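Local coordinates for HTH-type transcriptional regulator gadX (Escherichia coli, PDB 3MKL), which activates about fifteen acid-resistance genes, among them gadA, gadB and gadC, and can repress gadW, acting as a homodimeric DNA-binding transcription regulator, at residues N7-V12 / K43-T49; M60-L64 / V92-Y97. One frame throughout, in Å; residues are numbered along the deposited sequence. Where two conformers were deposited one is given.

Contact 1 (N7-V12 / K43-T49)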
loop_
_atom_site.group_PDB
_atom_site.type_symbol
_atom_site.label_atom_id
_atom_site.label_comp_id
_atom_site.label_asym_id
_atom_site.label_seq_id
_atom_site.Cartn_x
_atom_site.Cartn_y
_atom_site.Cartn_z
ATOM N N ASN A 7 9.090 -2.661 15.464
ATOM C CA ASN A 7 9.170 -1.200 15.344
ATOM C C ASN A 7 7.892 -0.602 14.725
ATOM O O ASN A 7 6.952 -1.331 14.385
ATOM C CB ASN A 7 10.430 -0.789 14.570
ATOM C CG ASN A 7 10.403 -1.245 13.122
ATOM O OD1 ASN A 7 9.344 -1.311 12.493
ATOM N ND2 ASN A 7 11.574 -1.562 12.583
HETATM N N MSE A 8 7.847 0.715 14.581
HETATM C CA MSE A 8 6.561 1.368 14.328
HETATM C C MSE A 8 6.056 1.162 12.902
HETATM O O MSE A 8 4.877 0.909 12.700
HETATM C CB MSE A 8 6.598 2.852 14.685
HETATM C CG MSE A 8 5.221 3.501 14.698
HETATM SE SE MSE A 8 4.041 2.802 16.096
HETATM C CE MSE A 8 5.215 3.131 17.629
ATOM N N ARG A 9 6.953 1.247 11.930
ATOM C CA ARG A 9 6.597 0.984 10.539
ATOM C C ARG A 9 6.055 -0.446 10.314
ATOM O O ARG A 9 5.093 -0.623 9.556
ATOM C CB ARG A 9 7.748 1.327 9.577
ATOM C CG ARG A 9 9.084 0.552 9.738
ATOM C CD ARG A 9 10.216 1.220 8.871
ATOM N NE ARG A 9 9.797 1.376 7.471
ATOM C CZ ARG A 9 10.273 2.255 6.578
ATOM N NH1 ARG A 9 9.758 2.254 5.351
ATOM N NH2 ARG A 9 11.245 3.125 6.876
ATOM N N THR A 10 6.663 -1.434 10.980
ATOM C CA THR A 10 6.187 -2.833 10.954
ATOM C C THR A 10 4.764 -2.984 11.496
ATOM O O THR A 10 3.944 -3.659 10.883
ATOM C CB THR A 10 7.138 -3.774 11.726
ATOM O OG1 THR A 10 8.422 -3.737 11.101
ATOM C CG2 THR A 10 6.636 -5.220 11.722
ATOM N N ARG A 11 4.480 -2.340 12.633
ATOM C CA ARG A 11 3.145 -2.409 13.257
ATOM C C ARG A 11 2.047 -1.780 12.408
ATOM O O ARG A 11 0.931 -2.288 12.378
ATOM C CB ARG A 11 3.152 -1.782 14.652
ATOM C CG ARG A 11 3.873 -2.631 15.664
ATOM C CD ARG A 11 4.183 -1.836 16.893
ATOM N NE ARG A 11 2.977 -1.599 17.678
ATOM C CZ ARG A 11 2.867 -0.656 18.609
ATOM N NH1 ARG A 11 3.895 0.141 18.870
ATOM N NH2 ARG A 11 1.726 -0.511 19.277
ATOM N N VAL A 12 2.384 -0.675 11.744
ATOM C CA VAL A 12 1.524 0.026 10.792
ATOM C C VAL A 12 1.285 -0.830 9.531
ATOM O O VAL A 12 0.154 -1.003 9.116
ATOM C CB VAL A 12 2.131 1.417 10.413
ATOM C CG1 VAL A 12 1.438 2.015 9.190
ATOM C CG2 VAL A 12 2.050 2.382 11.570
ATOM N N LYS A 43 6.504 9.134 15.566
ATOM C CA LYS A 43 7.308 7.919 15.562
ATOM C C LYS A 43 7.689 7.444 14.161
ATOM O O LYS A 43 8.795 6.946 13.970
ATOM C CB LYS A 43 6.635 6.784 16.346
ATOM C CG LYS A 43 6.506 7.032 17.835
ATOM C CD LYS A 43 7.887 7.197 18.510
ATOM C CE LYS A 43 7.919 6.581 19.909
ATOM N NZ LYS A 43 8.948 7.207 20.810
ATOM N N LEU A 44 6.777 7.593 13.201
ATOM C CA LEU A 44 7.036 7.259 11.781
ATOM C C LEU A 44 8.109 8.172 11.154
ATOM O O LEU A 44 8.971 7.712 10.416
ATOM C CB LEU A 44 5.730 7.301 10.969
ATOM C CG LEU A 44 4.753 6.134 11.179
ATOM C CD1 LEU A 44 3.520 6.212 10.263
ATOM C CD2 LEU A 44 5.471 4.764 11.034
ATOM N N ARG A 45 8.065 9.457 11.499
ATOM C CA ARG A 45 9.017 10.444 11.003
ATOM C C ARG A 45 10.458 10.168 11.501
ATOM O O ARG A 45 11.413 10.336 10.733
ATOM C CB ARG A 45 8.547 11.875 11.331
ATOM C CG ARG A 45 9.600 12.969 11.130
ATOM C CD ARG A 45 9.955 13.153 9.657
ATOM N NE ARG A 45 11.401 13.328 9.424
ATOM C CZ ARG A 45 12.104 14.434 9.706
ATOM N NH1 ARG A 45 11.517 15.491 10.264
ATOM N NH2 ARG A 45 13.408 14.478 9.441
ATOM N N GLU A 46 10.588 9.721 12.755
ATOM C CA GLU A 46 11.872 9.258 13.326
ATOM C C GLU A 46 12.497 8.055 12.575
ATOM O O GLU A 46 13.712 7.868 12.632
ATOM C CB GLU A 46 11.715 8.916 14.819
ATOM C CG GLU A 46 11.595 10.137 15.758
ATOM C CD GLU A 46 11.022 9.784 17.138
ATOM O OE1 GLU A 46 11.044 10.645 18.053
ATOM O OE2 GLU A 46 10.536 8.640 17.301
ATOM N N GLU A 47 11.652 7.254 11.913
ATOM C CA GLU A 47 12.076 6.148 11.022
ATOM C C GLU A 47 12.043 6.550 9.524
ATOM O O GLU A 47 12.082 5.700 8.618
ATOM C CB GLU A 47 11.206 4.909 11.276
ATOM C CG GLU A 47 11.374 4.335 12.710
ATOM C CD GLU A 47 10.474 3.126 13.025
ATOM O OE1 GLU A 47 10.174 2.331 12.100
ATOM O OE2 GLU A 47 10.078 2.963 14.209
ATOM N N GLU A 48 11.959 7.859 9.284
ATOM C CA GLU A 48 12.028 8.425 7.945
ATOM C C GLU A 48 10.989 7.882 6.972
ATOM O O GLU A 48 11.296 7.547 5.834
ATOM C CB GLU A 48 13.452 8.289 7.384
ATOM C CG GLU A 48 14.454 9.191 8.059
ATOM C CD GLU A 48 14.134 10.670 7.906
ATOM O OE1 GLU A 48 13.420 11.063 6.957
ATOM O OE2 GLU A 48 14.600 11.446 8.747
ATOM N N THR A 49 9.746 7.820 7.430
ATOM C CA THR A 49 8.638 7.407 6.578
ATOM C C THR A 49 7.340 8.111 7.005
ATOM O O THR A 49 7.316 8.849 7.998
ATOM C CB THR A 49 8.449 5.836 6.561
ATOM O OG1 THR A 49 7.668 5.446 5.411
ATOM C CG2 THR A 49 7.779 5.311 7.865
HETATM O O HOH W 1 12.448 5.349 5.248
#

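Contact 2 (M60-L64 / V92-Y97)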
loop_
_atom_site.group_PDB
_atom_site.type_symbol
_atom_site.label_atom_id
_atom_site.label_comp_id
_atom_site.label_asym_id
_atom_site.label_seq_id
_atom_site.Cartn_x
_atom_site.Cartn_y
_atom_site.Cartn_z
HETATM N N MSE A 60 1.767 -1.837 -3.340
HETATM C CA MSE A 60 2.594 -2.387 -4.427
HETATM C C MSE A 60 2.953 -3.836 -4.168
HETATM O O MSE A 60 3.053 -4.632 -5.102
HETATM C CB MSE A 60 3.857 -1.560 -4.678
HETATM C CG MSE A 60 3.598 -0.155 -5.139
HETATM SE SE MSE A 60 2.531 -0.028 -6.756
HETATM C CE MSE A 60 0.746 0.252 -6.088
ATOM N N GLN A 61 3.136 -4.179 -2.901
ATOM C CA GLN A 61 3.502 -5.538 -2.553
ATOM C C GLN A 61 2.346 -6.494 -2.845
ATOM O O GLN A 61 2.572 -7.625 -3.309
ATOM C CB GLN A 61 3.969 -5.607 -1.097
ATOM C CG GLN A 61 5.386 -5.025 -0.902
ATOM C CD GLN A 61 5.878 -5.064 0.545
ATOM O OE1 GLN A 61 5.108 -4.909 1.483
ATOM N NE2 GLN A 61 7.171 -5.262 0.721
ATOM N N ARG A 62 1.118 -6.034 -2.599
ATOM C CA ARG A 62 -0.085 -6.826 -2.866
ATOM C C ARG A 62 -0.346 -6.932 -4.360
ATOM O O ARG A 62 -0.794 -7.978 -4.847
ATOM C CB ARG A 62 -1.302 -6.234 -2.153
ATOM C CG ARG A 62 -2.562 -7.096 -2.218
ATOM C CD ARG A 62 -2.408 -8.417 -1.449
ATOM N NE ARG A 62 -1.820 -8.218 -0.121
ATOM C CZ ARG A 62 -2.498 -8.252 1.029
ATOM N NH1 ARG A 62 -3.803 -8.491 1.037
ATOM N NH2 ARG A 62 -1.861 -8.053 2.176
ATOM N N ALA A 63 -0.055 -5.847 -5.085
ATOM C CA ALA A 63 -0.224 -5.807 -6.536
ATOM C C ALA A 63 0.560 -6.906 -7.248
ATOM O O ALA A 63 0.083 -7.436 -8.244
ATOM C CB ALA A 63 0.137 -4.446 -7.091
ATOM N N LEU A 64 1.750 -7.237 -6.746
ATOM C CA LEU A 64 2.551 -8.343 -7.307
ATOM C C LEU A 64 1.852 -9.693 -7.226
ATOM O O LEU A 64 1.980 -10.506 -8.134
ATOM C CB LEU A 64 3.926 -8.447 -6.632
ATOM C CG LEU A 64 5.085 -8.041 -7.540
ATOM C CD1 LEU A 64 4.771 -6.743 -8.264
ATOM C CD2 LEU A 64 6.397 -7.961 -6.769
ATOM N N VAL A 92 1.973 4.746 -10.126
ATOM C CA VAL A 92 2.668 4.438 -8.891
ATOM C C VAL A 92 3.384 3.084 -9.003
ATOM O O VAL A 92 4.466 2.896 -8.415
ATOM C CB VAL A 92 1.686 4.451 -7.711
ATOM C CG1 VAL A 92 2.361 4.002 -6.457
ATOM C CG2 VAL A 92 1.183 5.873 -7.504
ATOM N N PHE A 93 2.782 2.159 -9.759
ATOM C CA PHE A 93 3.427 0.849 -10.028
ATOM C C PHE A 93 4.673 1.009 -10.888
ATOM O O PHE A 93 5.731 0.494 -10.550
ATOM C CB PHE A 93 2.437 -0.102 -10.680
ATOM C CG PHE A 93 2.947 -1.516 -10.874
ATOM C CD1 PHE A 93 2.528 -2.540 -10.026
ATOM C CD2 PHE A 93 3.780 -1.831 -11.935
ATOM C CE1 PHE A 93 2.945 -3.853 -10.225
ATOM C CE2 PHE A 93 4.213 -3.147 -12.158
ATOM C CZ PHE A 93 3.791 -4.166 -11.295
ATOM N N ARG A 94 4.555 1.768 -11.972
ATOM C CA ARG A 94 5.718 2.056 -12.805
ATOM C C ARG A 94 6.864 2.733 -12.031
ATOM O O ARG A 94 8.020 2.405 -12.263
ATOM C CB ARG A 94 5.342 2.831 -14.066
ATOM C CG ARG A 94 6.541 3.082 -14.960
ATOM C CD ARG A 94 6.182 3.454 -16.398
ATOM N NE ARG A 94 5.636 4.801 -16.462
ATOM C CZ ARG A 94 4.362 5.086 -16.720
ATOM N NH1 ARG A 94 3.477 4.125 -16.980
ATOM N NH2 ARG A 94 3.972 6.346 -16.732
ATOM N N ASN A 95 6.544 3.665 -11.123
ATOM C CA ASN A 95 7.551 4.292 -10.275
ATOM C C ASN A 95 8.223 3.273 -9.375
ATOM O O ASN A 95 9.432 3.287 -9.218
ATOM C CB ASN A 95 6.949 5.400 -9.400
ATOM C CG ASN A 95 6.946 6.746 -10.073
ATOM O OD1 ASN A 95 7.390 6.890 -11.217
ATOM N ND2 ASN A 95 6.468 7.761 -9.355
ATOM N N TYR A 96 7.411 2.403 -8.779
ATOM C CA TYR A 96 7.891 1.414 -7.838
ATOM C C TYR A 96 8.683 0.265 -8.486
ATOM O O TYR A 96 9.625 -0.237 -7.887
ATOM C CB TYR A 96 6.708 0.841 -7.047
ATOM C CG TYR A 96 7.098 0.289 -5.683
ATOM C CD1 TYR A 96 7.070 1.104 -4.552
ATOM C CD2 TYR A 96 7.492 -1.052 -5.520
ATOM C CE1 TYR A 96 7.434 0.612 -3.298
ATOM C CE2 TYR A 96 7.842 -1.550 -4.257
ATOM C CZ TYR A 96 7.802 -0.706 -3.161
ATOM O OH TYR A 96 8.137 -1.156 -1.931
ATOM N N TYR A 97 8.313 -0.147 -9.696
ATOM C CA TYR A 97 8.875 -1.385 -10.292
ATOM C C TYR A 97 9.663 -1.176 -11.600
ATOM O O TYR A 97 10.398 -2.061 -12.048
ATOM C CB TYR A 97 7.766 -2.432 -10.482
ATOM C CG TYR A 97 7.255 -3.017 -9.186
ATOM C CD1 TYR A 97 5.905 -2.899 -8.803
ATOM C CD2 TYR A 97 8.124 -3.697 -8.327
ATOM C CE1 TYR A 97 5.454 -3.480 -7.597
ATOM C CE2 TYR A 97 7.678 -4.257 -7.134
ATOM C CZ TYR A 97 6.360 -4.140 -6.771
ATOM O OH TYR A 97 5.981 -4.716 -5.563
#

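Contact 1 (N7-V12 / K43-T49)
Glu47 reaches across to the first turn of helix 8-17, where its carboxylate meets two backbone amides that have no acceptor one turn earlier: Met8 N donates to Glu47 OE2 at 3.2 Å, and Arg9 N makes a weak hydrogen bond to Glu47 OE1 at 3.4 Å. Asn7, the N-cap, serves the next amide itself, Thr10 N to Asn7 OD1 at 3.1 Å. A helix start whose exposed amides find an acceptor far along the chain is the principle here, and the acceptor follows the second helix of the predicted first helix-turn-helix motif of this AraC/XylS-type DNA-binding domain, one piece of the longer protein. There a Schellman motif closes helix 37-46, with Glu48 at positive phi and bonds from Thr49 N to Leu44 O and Glu48 N to Arg45 O. Beneath the polar layer, Leu44 CD2 packs on Met8 CG (3.9 Å; selenomethionine in the crystal) and Val12 CG2 (4.2 Å), with Leu54 of helix 51-67 touching both Leu44 and Val12. Arg9 NH2 and Glu48 O share a water, at 3.0 and 2.5 Å.

Contact 2 (M60-L64 / V92-Y97)
Met60, present as selenomethionine, is the residue most deeply engaged where helix 51-67 meets helix 86-97, and it shows how one flexible side chain can fill the gap between segments 60-64 and 92-97, whose axes cross at -91° with a closest approach of 11.0 Å. It enters as a knob into a hole formed by Val92, Phe93, Tyr96 and Tyr97. Met60 SE lies 3.5 Å from Phe93 CA and 4.0 Å from Val92 CG1, and makes oblique Met-aromatic contacts with the rings of Phe93 and Tyr96, while Met60 CB sits over the face of the Tyr96 ring in a CH-pi contact. Tyr97, from the last turn of its helix, lays its ring face against Leu64, with Leu64 CD1 3.4 Å from Tyr97 CZ, and brings Tyr97 OH within 3.0 Å of Met60 O. Leu64 CD1 also reaches Phe93 CE1 at 3.9 Å, and Tyr104 of helix 101-107 touches both Leu64 and Phe93. The second predicted helix-turn-helix motif, residues 74-97, is thus held to the long helix 51-67 by its second helix. With selenium, aliphatic carbon and aromatic rings making most of the contacts, cohesion probably comes chiefly from dispersion and apolar burial.

How the contacts relate
Both contacts use helix 51-67, though differently: it carries one segment of contact 2, whereas at contact 1 its Leu54 backs the apolar layer from outside the two segments. This helix joins the two helix-turn-helix units, the arrangement expected of an AraC/XylS-type DNA-binding domain. The contact centres lie 20 Å apart and their nearest atoms about 8 Å, so they do not touch; contact 1 closes in the chain before contact 2 opens. Glu57 lies between them on the linking helix, touching Tyr96 and forming a long, weak ion pair with Arg9. In each unit the carboxy-terminal part of the motif's second helix, probably the recognition helix as in relatives, is joined to a helix outside the motif.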